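Local structure of protein-tyrosine-phosphatase (Shewanella sp., 2Z72) at residues A75-H80 and V110-I115; M142-M147 and T196-N201; G81-L86 and N123-F128; Y205-I210 and V284-Q289. The protein probably removes phosphate from phosphotyrosine in the cold, as a tyrosine phosphatase of the calcineurin-like metallophosphoesterase family that carries two zinc ions. One frame throughout, in Å; residues are numbered along the deposited sequence. Where two conformers were deposited one is given.

Interaction 1 of 4, residues A75-H80 and V110-I115; sequences ALSDVH and VMTGDI. With ZN (zinc ion), chain B; ZN (zinc ion), chain C.
Val-110 pairs with Ala-75 as parallel strand neighbours, and its carbonyl O takes the N-H of Leu-76 at 3.1 Å. Next comes Met-111, whose CG is anti to its backbone N (chi1 176°); the chain then bends at its last torsion, bringing CE against both Leu-76 CG and Val-79 CG2, 3.9 Å from the latter. The strands end here, yet the pairing goes on. Thr-112, at the centre of an inverse gamma turn, gives its N-H to Leu-76 O and its OG1 hydroxyl to Ser-77 OG (2.7 Å). Ser-77 OG donates in turn to Asp-78 OD2 (2.6 Å) from above the carboxylate plane, so two hydroxyls in a chain probably help hold this zinc ligand. Gly-113 O accepts Asp-78 N-H directly and reaches Val-79 N through a water. Asp-114 uses backbone and side chain: its O accepts the N-H of His-80 (2.9 Å) and lies over the centre of that histidine's ring, while OD1 bridges the two zinc ions. Asp-78 OD1 and His-80 NE2, both 2.0 Å from the same zinc ion, complete that ion's protein ligands. The second shell includes His-150 N on Asp-114 OD2 and Phe-116 O on His-80 ND1. Ile-115 closes the run, its O beside His-80 CA. An Asp-X-His and a Gly-Asp loop following adjacent parallel strands of a beta-alpha-beta unit mark the dinuclear site of calcineurin-like phosphoesterases.

Interaction 2 of 4, residues M142-M147 and T196-N201; sequences MVHLLM and TIIKIN
A single water ties Thr-196 to Met-147, donating to the carbonyl O of Thr-196 at 2.6 Å and to that of Met-147 at 2.7 Å. It takes the place of a direct bond, for no hydrogen bond joins the two segments themselves. Beside it Thr-196 also touches Met-147 with both branches, OG1 against CB and CG2 against the carbonyl O. Leu-146 fills the next place along: its CD1 rests on Thr-196 O, and its CD2 meets Ile-198 CG2 at 3.8 Å, the two side chains crossing at a slant. Ile-198 then turns its other branch upon His-144. Its CG1 sits between its own backbone N and carbonyl carbon (chi1 68°) and the chain runs on extended, which carries CD1 over one face of the imidazole. This is a CH-pi contact, with CD1 3.8 Å from the ring centroid, 26° off the normal, and displaced toward the CG side, where CG itself is 3.5 Å away. Ile-200 comes up tip to tip, its CD1 3.7 Å from His-144 NE2. That nitrogen is buried but satisfied, being hydrogen-bonded to His-108 ND1, and Tyr-67 packs edge-to-face with the same ring, so polar and aromatic neighbours both limit how the ring can turn. Strands 142-145 and 197-200 belong to different sheets, the touching parts of the two segments running in nearly opposite senses, and the side chains that meet here form part of the interior of the two-sheet beta sandwich characteristic of the metallophosphoesterase fold.

Interaction 3 of 4, residues G81-L86 and N123-F128; sequences GQYDVL and NEVLWF
Tyr-83 and Val-125 are the nearest pair of the two segments, with CA atoms 5.2 Å apart. Val-125 is the main bump: its CG2 presses into the first turn of helix 83-92, 3.6 Å from Tyr-83 CA and close to the carbonyl carbons of Gly-81 and Gln-82, while CG1 reaches the other way to Leu-86 CD2. Tyr-83 answers from the opposite helix. Its CG lies anti to the backbone N (chi1 173°), and the ring leans across helix 122-138 into the hollow between Glu-124 and Phe-128. There Glu-124 offers its aliphatic part, CB sitting over the tyrosine face 4.0 Å from the centroid in a CH-pi contact, while the carboxylate leads away. At the far end Tyr-83 CE2 packs against Phe-128 CB at 3.7 Å and directs the ring edge toward the phenylalanine face; this offset edge-to-face pair has centroids 5.8 Å apart and planes at 70°. Leu-86, one turn after Tyr-83, sets CD2 against both Val-125 CG1 and Phe-128 CD2 and closes the row. Helix 83-92 is the crossover helix of the beta-alpha-beta unit, and it packs here by interlocking side chains against helix 122-138, within a helical layer covering one side of the phosphoesterase beta sheet.

Interaction 4 of 4, residues Y205-I210 and V284-Q289; sequences YMHGGI and VGHTSQ. With ZN (zinc ion), chain C.
His-207 and Gly-285 pass with CA atoms 4.9 Å apart, just past the parallel strands 203-206 and 281-284, and the one direct bond across is weak and bent: Gly-285 N to His-207 O, 2.8 Å, at 126°. Beyond it a water donates to both Gly-208 O and Gly-285 O and accepts from Thr-287 OG1. The two histidines converge on one zinc ion, His-207 through NE2 (2.0 Å) and His-286 through ND1 (2.1 Å). Their rings meet obliquely, planes 63° apart. His-286 CB lies over the His-207 ring, 3.1 Å above the plane and displaced toward the rim; CG, anti to the backbone N (chi1 -174°), leads on to ND1 at the metal. Thr-112 O holds the remaining ring nitrogen of His-207, ND1, which probably fixes the ring's rotation; His-286 N is bonded to Asp-78 OD2. Farther from the metal, Val-284 CG1 packs beside Met-206 SD at 3.6 Å and also touches Gly-208 O. Asp-114 and Asn-149 supply the other protein ligands of this zinc. Strand 203-206 runs between 197-200 and 281-284, whose other neighbour is 300-302, while Tyr-205 reaches across to Val-73 and Ala-75 on strand 72-76 of the facing sheet.

In the fold
Interactions 1 and 4, with centres about 9 Å apart, build the zinc site from opposite sheets: both touch the same zinc ion and share the water that bridges the metal pair. Thr-112 O to His-207 ND1 (2.7 Å) and Asp-78 OD2 to His-286 N (2.8 Å) join them directly. Interaction 2 packs these sheets farther out, its Met-147 side chain about 10 Å from a zinc ion, linked to interaction 1 by Met-111 N to His-144 O (2.9 Å) and to interaction 4 by Ile-198 O to Tyr-205 N (2.8 Å). Interaction 3 backs interaction 1 from the helical side, Ile-115 and Val-79 packing on Val-125, and touches neither interaction 2 nor 4, both centres about 19 Å away.

Interaction 1 of 4, residues A75-H80 and V110-I115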
loop_
_atom_site.group_PDB
_atom_site.type_symbol
_atom_site.label_atom_id
_atom_site.label_comp_id
_atom_site.label_asym_id
_atom_site.label_seq_id
_atom_site.Cartn_x
_atom_site.Cartn_y
_atom_site.Cartn_z
ATOM N N ALA A 75 -4.682 -9.493 3.915
ATOM C CA ALA A 75 -3.506 -8.644 3.890
ATOM C C ALA A 75 -2.528 -9.116 2.831
ATOM O O ALA A 75 -2.374 -10.326 2.592
ATOM C CB ALA A 75 -2.828 -8.641 5.256
ATOM N N LEU A 76 -1.854 -8.165 2.236
ATOM C CA LEU A 76 -0.861 -8.395 1.185
ATOM C C LEU A 76 -0.030 -7.144 1.055
ATOM O O LEU A 76 -0.331 -6.108 1.633
ATOM C CB LEU A 76 -1.472 -8.846 -0.150
ATOM C CG LEU A 76 -2.317 -7.767 -0.884
ATOM C CD1 LEU A 76 -2.664 -8.271 -2.281
ATOM C CD2 LEU A 76 -3.614 -7.426 -0.186
ATOM N N SER A 77 1.063 -7.190 0.284
ATOM C CA SER A 77 2.017 -6.083 0.317
ATOM C C SER A 77 2.998 -6.157 -0.828
ATOM O O SER A 77 3.151 -7.162 -1.496
ATOM C CB SER A 77 2.836 -6.233 1.598
ATOM O OG SER A 77 3.483 -5.025 1.951
ATOM N N ASP A 78 3.688 -5.048 -1.051
ATOM C CA ASP A 78 4.874 -4.974 -1.909
ATOM C C ASP A 78 4.576 -5.436 -3.331
ATOM O O ASP A 78 5.307 -6.191 -3.962
ATOM C CB ASP A 78 6.034 -5.770 -1.293
ATOM C CG ASP A 78 6.525 -5.126 -0.002
ATOM O OD1 ASP A 78 7.452 -4.294 -0.016
ATOM O OD2 ASP A 78 5.911 -5.428 1.060
ATOM N N VAL A 79 3.471 -4.902 -3.881
ATOM C CA VAL A 79 3.149 -5.201 -5.274
ATOM C C VAL A 79 4.211 -4.649 -6.239
ATOM O O VAL A 79 4.442 -5.260 -7.271
ATOM C CB VAL A 79 1.729 -4.673 -5.560
ATOM C CG1 VAL A 79 1.388 -4.705 -7.030
ATOM C CG2 VAL A 79 0.686 -5.426 -4.746
ATOM N N HIS A 80 4.806 -3.501 -5.920
ATOM C CA HIS A 80 5.941 -2.991 -6.714
ATOM C C HIS A 80 5.629 -2.979 -8.190
ATOM O O HIS A 80 6.331 -3.530 -9.041
ATOM C CB HIS A 80 7.222 -3.784 -6.387
ATOM C CG HIS A 80 7.794 -3.338 -5.072
ATOM N ND1 HIS A 80 8.162 -2.052 -4.826
ATOM C CD2 HIS A 80 8.112 -4.022 -3.941
ATOM C CE1 HIS A 80 8.633 -1.952 -3.594
ATOM N NE2 HIS A 80 8.630 -3.156 -2.995
ATOM N N VAL A 110 -5.913 -5.006 3.983
ATOM C CA VAL A 110 -4.788 -4.190 4.390
ATOM C C VAL A 110 -3.677 -4.450 3.363
ATOM O O VAL A 110 -3.158 -5.558 3.287
ATOM C CB VAL A 110 -4.266 -4.483 5.791
ATOM C CG1 VAL A 110 -3.236 -3.453 6.174
ATOM C CG2 VAL A 110 -5.420 -4.489 6.813
ATOM N N MET A 111 -3.359 -3.437 2.589
ATOM C CA MET A 111 -2.192 -3.515 1.695
ATOM C C MET A 111 -1.091 -2.708 2.348
ATOM O O MET A 111 -1.154 -1.485 2.406
ATOM C CB MET A 111 -2.555 -2.964 0.296
ATOM C CG MET A 111 -1.312 -2.957 -0.611
ATOM S SD MET A 111 -1.687 -2.668 -2.353
ATOM C CE MET A 111 -2.447 -4.215 -2.808
ATOM N N THR A 112 -0.112 -3.402 2.905
ATOM C CA THR A 112 0.880 -2.773 3.787
ATOM C C THR A 112 2.030 -2.115 3.036
ATOM O O THR A 112 3.197 -2.294 3.425
ATOM C CB THR A 112 1.413 -3.773 4.826
ATOM O OG1 THR A 112 1.960 -4.900 4.196
ATOM C CG2 THR A 112 0.268 -4.303 5.722
ATOM N N GLY A 113 1.714 -1.327 2.000
ATOM C CA GLY A 113 2.718 -0.485 1.352
ATOM C C GLY A 113 3.387 -1.067 0.117
ATOM O O GLY A 113 3.207 -2.213 -0.277
ATOM N N ASP A 114 4.152 -0.189 -0.510
ATOM C CA ASP A 114 5.060 -0.508 -1.631
ATOM C C ASP A 114 4.360 -0.964 -2.873
ATOM O O ASP A 114 4.692 -1.948 -3.531
ATOM C CB ASP A 114 6.168 -1.478 -1.206
ATOM C CG ASP A 114 7.336 -0.807 -0.527
ATOM O OD1 ASP A 114 8.394 -1.575 -0.350
ATOM O OD2 ASP A 114 7.256 0.366 -0.152
ATOM N N ILE A 115 3.375 -0.127 -3.299
ATOM C CA ILE A 115 2.869 -0.147 -4.661
ATOM C C ILE A 115 3.916 0.338 -5.643
ATOM O O ILE A 115 4.125 -0.229 -6.710
ATOM C CB ILE A 115 1.599 0.705 -4.801
ATOM C CG1 ILE A 115 0.423 0.038 -4.090
ATOM C CG2 ILE A 115 1.309 0.982 -6.272
ATOM C CD1 ILE A 115 -0.837 0.857 -4.017
HETATM ZN ZN ZN B . 8.970 -3.543 -1.055
HETATM ZN ZN ZN C . 9.645 -1.746 1.556
HETATM O O HOH W 1 1.647 -3.093 -2.495
HETATM O O HOH W 2 9.689 -5.502 -1.418
HETATM O O HOH W 3 10.332 -3.091 0.304
#

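Interaction 2 of 4, residues M142-M147 and T196-N201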
loop_
_atom_site.group_PDB
_atom_site.type_symbol
_atom_site.label_atom_id
_atom_site.label_comp_id
_atom_site.label_asym_id
_atom_site.label_seq_id
_atom_site.Cartn_x
_atom_site.Cartn_y
_atom_site.Cartn_z
ATOM N N MET A 142 -13.650 -2.130 3.752
ATOM C CA MET A 142 -12.622 -1.110 3.685
ATOM C C MET A 142 -11.381 -1.638 3.004
ATOM O O MET A 142 -10.997 -2.795 3.246
ATOM C CB MET A 142 -12.160 -0.594 5.057
ATOM C CG MET A 142 -13.177 0.197 5.841
ATOM S SD MET A 142 -12.518 0.932 7.346
ATOM C CE MET A 142 -11.775 2.429 6.637
ATOM N N VAL A 143 -10.703 -0.753 2.243
ATOM C CA VAL A 143 -9.314 -0.965 1.910
ATOM C C VAL A 143 -8.488 0.007 2.734
ATOM O O VAL A 143 -8.725 1.220 2.735
ATOM C CB VAL A 143 -9.062 -0.655 0.404
ATOM C CG1 VAL A 143 -7.582 -0.639 0.088
ATOM C CG2 VAL A 143 -9.826 -1.627 -0.472
ATOM N N HIS A 144 -7.519 -0.539 3.440
ATOM C CA HIS A 144 -6.497 0.191 4.149
ATOM C C HIS A 144 -5.229 0.105 3.312
ATOM O O HIS A 144 -4.526 -0.894 3.320
ATOM C CB HIS A 144 -6.202 -0.415 5.524
ATOM C CG HIS A 144 -7.410 -0.541 6.375
ATOM N ND1 HIS A 144 -7.882 0.483 7.196
ATOM C CD2 HIS A 144 -8.242 -1.601 6.551
ATOM C CE1 HIS A 144 -8.916 -0.001 7.798
ATOM N NE2 HIS A 144 -9.211 -1.258 7.434
ATOM N N LEU A 145 -4.950 1.191 2.553
ATOM C CA LEU A 145 -3.681 1.256 1.847
ATOM C C LEU A 145 -2.709 1.967 2.772
ATOM O O LEU A 145 -2.920 3.148 3.075
ATOM C CB LEU A 145 -3.791 2.051 0.568
ATOM C CG LEU A 145 -2.471 2.275 -0.180
ATOM C CD1 LEU A 145 -1.743 0.963 -0.480
ATOM C CD2 LEU A 145 -2.725 3.059 -1.436
ATOM N N LEU A 146 -1.695 1.263 3.257
ATOM C CA LEU A 146 -0.718 1.863 4.129
ATOM C C LEU A 146 0.461 2.356 3.311
ATOM O O LEU A 146 0.841 1.782 2.269
ATOM C CB LEU A 146 -0.187 0.920 5.211
ATOM C CG LEU A 146 -1.262 0.201 6.004
ATOM C CD1 LEU A 146 -0.612 -0.651 7.091
ATOM C CD2 LEU A 146 -2.269 1.179 6.607
ATOM N N MET A 147 1.089 3.425 3.785
ATOM C CA MET A 147 2.331 3.922 3.182
ATOM C C MET A 147 3.520 3.049 3.501
ATOM O O MET A 147 3.791 2.732 4.657
ATOM C CB MET A 147 2.656 5.304 3.711
ATOM C CG MET A 147 1.646 6.385 3.399
ATOM S SD MET A 147 1.739 6.975 1.668
ATOM C CE MET A 147 3.095 8.083 1.752
ATOM N N THR A 196 -0.068 4.879 8.070
ATOM C CA THR A 196 1.182 4.134 7.975
ATOM C C THR A 196 1.162 2.908 8.869
ATOM O O THR A 196 1.698 1.859 8.534
ATOM C CB THR A 196 2.363 5.075 8.225
ATOM O OG1 THR A 196 2.267 6.190 7.333
ATOM C CG2 THR A 196 3.708 4.435 7.978
ATOM N N ILE A 197 0.548 3.014 10.073
ATOM C CA ILE A 197 0.439 1.933 11.006
ATOM C C ILE A 197 -1.019 1.820 11.429
ATOM O O ILE A 197 -1.607 2.832 11.830
ATOM C CB ILE A 197 1.319 2.174 12.265
ATOM C CG1 ILE A 197 2.761 2.456 11.926
ATOM C CG2 ILE A 197 1.237 0.969 13.214
ATOM C CD1 ILE A 197 3.494 3.320 12.924
ATOM N N ILE A 198 -1.595 0.624 11.416
ATOM C CA ILE A 198 -2.974 0.452 11.904
ATOM C C ILE A 198 -3.074 -0.797 12.765
ATOM O O ILE A 198 -2.233 -1.694 12.734
ATOM C CB ILE A 198 -4.007 0.422 10.762
ATOM C CG1 ILE A 198 -3.887 -0.831 9.886
ATOM C CG2 ILE A 198 -3.951 1.694 9.962
ATOM C CD1 ILE A 198 -5.043 -1.019 8.925
ATOM N N LYS A 199 -4.152 -0.825 13.547
ATOM C CA LYS A 199 -4.506 -1.959 14.397
ATOM C C LYS A 199 -5.914 -2.382 14.062
ATOM O O LYS A 199 -6.819 -1.555 14.047
ATOM C CB LYS A 199 -4.421 -1.520 15.870
ATOM C CG LYS A 199 -4.627 -2.655 16.875
ATOM C CD LYS A 199 -4.500 -2.091 18.342
ATOM C CE LYS A 199 -4.908 -3.071 19.399
ATOM N NZ LYS A 199 -4.878 -2.334 20.682
ATOM N N ILE A 200 -6.107 -3.640 13.711
ATOM C CA ILE A 200 -7.427 -4.182 13.491
ATOM C C ILE A 200 -7.553 -5.404 14.404
ATOM O O ILE A 200 -6.777 -6.344 14.328
ATOM C CB ILE A 200 -7.695 -4.592 12.026
ATOM C CG1 ILE A 200 -7.474 -3.444 11.069
ATOM C CG2 ILE A 200 -9.085 -5.202 11.898
ATOM C CD1 ILE A 200 -7.659 -3.814 9.599
ATOM N N ASN A 201 -8.532 -5.368 15.293
ATOM C CA ASN A 201 -8.733 -6.478 16.258
ATOM C C ASN A 201 -7.425 -6.606 17.043
ATOM O O ASN A 201 -6.944 -5.601 17.579
ATOM C CB ASN A 201 -9.189 -7.769 15.572
ATOM C CG ASN A 201 -10.405 -7.562 14.683
ATOM O OD1 ASN A 201 -11.261 -6.713 14.948
ATOM N ND2 ASN A 201 -10.486 -8.440 13.666
HETATM O O HOH W 4 3.504 1.052 6.787
#

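Interaction 3 of 4, residues G81-L86 and N123-F128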
loop_
_atom_site.group_PDB
_atom_site.type_symbol
_atom_site.label_atom_id
_atom_site.label_comp_id
_atom_site.label_asym_id
_atom_site.label_seq_id
_atom_site.Cartn_x
_atom_site.Cartn_y
_atom_site.Cartn_z
ATOM N N GLY A 81 4.470 -2.412 -8.549
ATOM C CA GLY A 81 4.110 -2.197 -9.919
ATOM C C GLY A 81 3.738 -3.433 -10.714
ATOM O O GLY A 81 3.739 -3.341 -11.969
ATOM N N GLN A 82 3.431 -4.535 -10.091
ATOM C CA GLN A 82 3.054 -5.783 -10.781
ATOM C C GLN A 82 1.533 -5.962 -10.735
ATOM O O GLN A 82 0.982 -6.712 -9.938
ATOM C CB GLN A 82 3.796 -6.951 -10.183
ATOM C CG GLN A 82 5.283 -6.845 -10.348
ATOM C CD GLN A 82 5.789 -6.966 -11.767
ATOM O OE1 GLN A 82 6.932 -6.479 -12.051
ATOM N NE2 GLN A 82 5.090 -7.589 -12.656
ATOM N N TYR A 83 0.842 -5.223 -11.588
ATOM C CA TYR A 83 -0.601 -5.243 -11.672
ATOM C C TYR A 83 -1.161 -6.592 -12.059
ATOM O O TYR A 83 -2.104 -7.123 -11.441
ATOM C CB TYR A 83 -1.104 -4.175 -12.647
ATOM C CG TYR A 83 -2.588 -4.237 -12.918
ATOM C CD1 TYR A 83 -3.104 -4.630 -14.115
ATOM C CD2 TYR A 83 -3.476 -3.860 -11.903
ATOM C CE1 TYR A 83 -4.455 -4.672 -14.372
ATOM C CE2 TYR A 83 -4.851 -3.903 -12.151
ATOM C CZ TYR A 83 -5.330 -4.306 -13.358
ATOM O OH TYR A 83 -6.711 -4.329 -13.532
ATOM N N ASP A 84 -0.589 -7.236 -13.096
ATOM C CA ASP A 84 -1.114 -8.495 -13.542
ATOM C C ASP A 84 -1.076 -9.516 -12.433
ATOM O O ASP A 84 -2.046 -10.311 -12.258
ATOM C CB ASP A 84 -0.337 -9.037 -14.755
ATOM C CG ASP A 84 -0.349 -8.135 -15.964
ATOM O OD1 ASP A 84 -1.310 -7.351 -16.134
ATOM O OD2 ASP A 84 0.608 -8.252 -16.749
ATOM N N VAL A 85 0.010 -9.584 -11.677
ATOM C CA VAL A 85 0.108 -10.550 -10.581
ATOM C C VAL A 85 -0.909 -10.231 -9.481
ATOM O O VAL A 85 -1.601 -11.152 -8.999
ATOM C CB VAL A 85 1.527 -10.560 -9.996
ATOM C CG1 VAL A 85 1.644 -11.457 -8.772
ATOM C CG2 VAL A 85 2.541 -11.012 -11.059
ATOM N N LEU A 86 -1.028 -8.973 -9.114
ATOM C CA LEU A 86 -2.038 -8.601 -8.140
ATOM C C LEU A 86 -3.427 -9.011 -8.538
ATOM O O LEU A 86 -4.219 -9.569 -7.755
ATOM C CB LEU A 86 -1.963 -7.088 -7.916
ATOM C CG LEU A 86 -3.032 -6.478 -7.027
ATOM C CD1 LEU A 86 -2.935 -7.025 -5.606
ATOM C CD2 LEU A 86 -2.951 -4.946 -7.043
ATOM N N ASN A 123 0.888 2.759 -12.381
ATOM C CA ASN A 123 -0.372 3.448 -12.430
ATOM C C ASN A 123 -1.551 2.519 -12.523
ATOM O O ASN A 123 -2.640 2.859 -12.004
ATOM C CB ASN A 123 -0.382 4.506 -13.528
ATOM C CG ASN A 123 0.512 5.668 -13.165
ATOM O OD1 ASN A 123 0.381 6.238 -12.088
ATOM N ND2 ASN A 123 1.450 6.040 -14.059
ATOM N N GLU A 124 -1.427 1.382 -13.163
ATOM C CA GLU A 124 -2.464 0.369 -13.178
ATOM C C GLU A 124 -2.772 -0.051 -11.739
ATOM O O GLU A 124 -3.931 -0.166 -11.376
ATOM C CB GLU A 124 -2.067 -0.829 -14.022
ATOM C CG GLU A 124 -1.960 -0.528 -15.530
ATOM C CD GLU A 124 -0.797 0.278 -15.998
ATOM O OE1 GLU A 124 0.200 0.509 -15.292
ATOM O OE2 GLU A 124 -0.906 0.747 -17.188
ATOM N N VAL A 125 -1.752 -0.330 -10.949
ATOM C CA VAL A 125 -1.976 -0.685 -9.557
ATOM C C VAL A 125 -2.621 0.431 -8.808
ATOM O O VAL A 125 -3.599 0.219 -8.041
ATOM C CB VAL A 125 -0.684 -1.147 -8.859
ATOM C CG1 VAL A 125 -1.019 -1.508 -7.409
ATOM C CG2 VAL A 125 -0.075 -2.347 -9.561
ATOM N N LEU A 126 -2.122 1.663 -8.956
ATOM C CA LEU A 126 -2.669 2.773 -8.191
ATOM C C LEU A 126 -4.129 2.993 -8.476
ATOM O O LEU A 126 -4.965 3.115 -7.561
ATOM C CB LEU A 126 -1.834 4.037 -8.480
ATOM C CG LEU A 126 -0.423 4.083 -7.882
ATOM C CD1 LEU A 126 0.360 5.207 -8.510
ATOM C CD2 LEU A 126 -0.435 4.285 -6.369
ATOM N N TRP A 127 -4.495 3.061 -9.762
ATOM C CA TRP A 127 -5.893 3.344 -10.085
ATOM C C TRP A 127 -6.794 2.170 -9.724
ATOM O O TRP A 127 -7.967 2.394 -9.403
ATOM C CB TRP A 127 -6.060 3.778 -11.551
ATOM C CG TRP A 127 -5.526 5.141 -11.811
ATOM C CD1 TRP A 127 -4.454 5.515 -12.539
ATOM C CD2 TRP A 127 -6.100 6.355 -11.274
ATOM N NE1 TRP A 127 -4.317 6.869 -12.507
ATOM C CE2 TRP A 127 -5.308 7.420 -11.748
ATOM C CE3 TRP A 127 -7.209 6.664 -10.463
ATOM C CZ2 TRP A 127 -5.575 8.742 -11.428
ATOM C CZ3 TRP A 127 -7.469 7.977 -10.146
ATOM C CH2 TRP A 127 -6.665 9.005 -10.624
ATOM N N PHE A 128 -6.307 0.948 -9.823
ATOM C CA PHE A 128 -7.053 -0.191 -9.388
ATOM C C PHE A 128 -7.320 -0.083 -7.891
ATOM O O PHE A 128 -8.459 -0.312 -7.454
ATOM C CB PHE A 128 -6.302 -1.488 -9.716
ATOM C CG PHE A 128 -6.923 -2.714 -9.083
ATOM C CD1 PHE A 128 -8.098 -3.261 -9.546
ATOM C CD2 PHE A 128 -6.303 -3.299 -8.006
ATOM C CE1 PHE A 128 -8.662 -4.368 -8.944
ATOM C CE2 PHE A 128 -6.871 -4.413 -7.398
ATOM C CZ PHE A 128 -8.041 -4.972 -7.878
#

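Interaction 4 of 4, residues Y205-I210 and V284-Q289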
loop_
_atom_site.group_PDB
_atom_site.type_symbol
_atom_site.label_atom_id
_atom_site.label_comp_id
_atom_site.label_asym_id
_atom_site.label_seq_id
_atom_site.Cartn_x
_atom_site.Cartn_y
_atom_site.Cartn_z
ATOM N N TYR A 205 -0.508 -3.788 11.911
ATOM C CA TYR A 205 -0.100 -3.847 10.497
ATOM C C TYR A 205 0.758 -2.617 10.199
ATOM O O TYR A 205 0.365 -1.482 10.453
ATOM C CB TYR A 205 -1.309 -3.777 9.593
ATOM C CG TYR A 205 -2.292 -4.894 9.721
ATOM C CD1 TYR A 205 -3.258 -4.882 10.712
ATOM C CD2 TYR A 205 -2.268 -5.969 8.843
ATOM C CE1 TYR A 205 -4.180 -5.902 10.854
ATOM C CE2 TYR A 205 -3.171 -7.000 8.991
ATOM C CZ TYR A 205 -4.159 -6.976 9.990
ATOM O OH TYR A 205 -5.015 -8.037 10.097
ATOM N N MET A 206 1.897 -2.835 9.539
ATOM C CA MET A 206 2.710 -1.768 8.991
ATOM C C MET A 206 3.697 -2.386 7.997
ATOM O O MET A 206 3.849 -3.584 7.881
ATOM C CB MET A 206 3.400 -0.995 10.105
ATOM C CG MET A 206 4.634 -1.561 10.785
ATOM S SD MET A 206 4.412 -3.124 11.660
ATOM C CE MET A 206 3.064 -2.647 12.758
ATOM N N HIS A 207 4.390 -1.489 7.281
ATOM C CA HIS A 207 5.216 -1.985 6.193
ATOM C C HIS A 207 6.447 -2.762 6.648
ATOM O O HIS A 207 6.680 -3.880 6.162
ATOM C CB HIS A 207 5.611 -0.793 5.320
ATOM C CG HIS A 207 6.402 -1.230 4.129
ATOM N ND1 HIS A 207 5.824 -2.008 3.145
ATOM C CD2 HIS A 207 7.678 -1.044 3.761
ATOM C CE1 HIS A 207 6.734 -2.292 2.251
ATOM N NE2 HIS A 207 7.911 -1.710 2.560
ATOM N N GLY A 208 7.249 -2.193 7.528
ATOM C CA GLY A 208 8.533 -2.753 7.936
ATOM C C GLY A 208 8.471 -3.510 9.234
ATOM O O GLY A 208 8.706 -4.726 9.315
ATOM N N GLY A 209 8.134 -2.789 10.309
ATOM C CA GLY A 209 8.013 -3.389 11.645
ATOM C C GLY A 209 8.273 -2.331 12.675
ATOM O O GLY A 209 8.745 -1.266 12.421
ATOM N N ILE A 210 7.939 -2.686 13.956
ATOM C CA ILE A 210 8.094 -1.784 15.076
ATOM C C ILE A 210 9.278 -2.278 15.915
ATOM O O ILE A 210 9.271 -3.393 16.418
ATOM C CB ILE A 210 6.796 -1.694 15.896
ATOM C CG1 ILE A 210 5.559 -1.448 15.044
ATOM C CG2 ILE A 210 6.971 -0.647 17.019
ATOM C CD1 ILE A 210 5.536 -0.098 14.361
ATOM N N VAL A 284 3.600 -7.693 8.540
ATOM C CA VAL A 284 4.517 -6.768 7.895
ATOM C C VAL A 284 4.838 -7.215 6.457
ATOM O O VAL A 284 4.756 -8.416 6.129
ATOM C CB VAL A 284 5.852 -6.650 8.649
ATOM C CG1 VAL A 284 5.593 -6.171 10.059
ATOM C CG2 VAL A 284 6.615 -7.980 8.693
ATOM N N GLY A 285 5.195 -6.241 5.666
ATOM C CA GLY A 285 5.711 -6.482 4.312
ATOM C C GLY A 285 7.203 -6.249 4.280
ATOM O O GLY A 285 7.924 -6.731 5.202
ATOM N N HIS A 286 7.689 -5.529 3.267
ATOM C CA HIS A 286 8.978 -4.917 3.093
ATOM C C HIS A 286 10.137 -5.860 2.841
ATOM O O HIS A 286 10.983 -5.545 2.002
ATOM C CB HIS A 286 9.314 -3.986 4.282
ATOM C CG HIS A 286 10.553 -3.175 4.187
ATOM N ND1 HIS A 286 10.865 -2.262 3.228
ATOM C CD2 HIS A 286 11.602 -3.122 5.062
ATOM C CE1 HIS A 286 12.037 -1.754 3.528
ATOM N NE2 HIS A 286 12.541 -2.237 4.648
ATOM N N THR A 287 10.247 -6.915 3.598
ATOM C CA THR A 287 11.289 -7.917 3.521
ATOM C C THR A 287 10.731 -9.154 2.814
ATOM O O THR A 287 9.932 -9.890 3.378
ATOM C CB THR A 287 11.848 -8.230 4.921
ATOM O OG1 THR A 287 12.224 -7.029 5.580
ATOM C CG2 THR A 287 13.101 -9.120 4.771
ATOM N N SER A 288 11.176 -9.327 1.541
ATOM C CA SER A 288 10.479 -10.236 0.654
ATOM C C SER A 288 10.749 -11.702 1.013
ATOM O O SER A 288 11.893 -12.105 1.202
ATOM C CB SER A 288 10.887 -10.002 -0.786
ATOM O OG SER A 288 10.762 -8.611 -1.105
ATOM N N GLN A 289 9.685 -12.453 1.022
ATOM C CA GLN A 289 9.681 -13.903 1.265
ATOM C C GLN A 289 9.168 -14.688 0.061
ATOM O O GLN A 289 8.560 -14.127 -0.856
ATOM C CB GLN A 289 8.770 -14.219 2.469
ATOM C CG GLN A 289 9.115 -13.435 3.702
ATOM C CD GLN A 289 10.543 -13.565 4.141
ATOM O OE1 GLN A 289 11.245 -12.563 4.443
ATOM N NE2 GLN A 289 10.969 -14.779 4.189
HETATM ZN ZN ZN C . 9.645 -1.746 1.556
HETATM O O HOH W 5 9.998 -5.964 7.049
HETATM O O HOH W 3 10.332 -3.091 0.304
#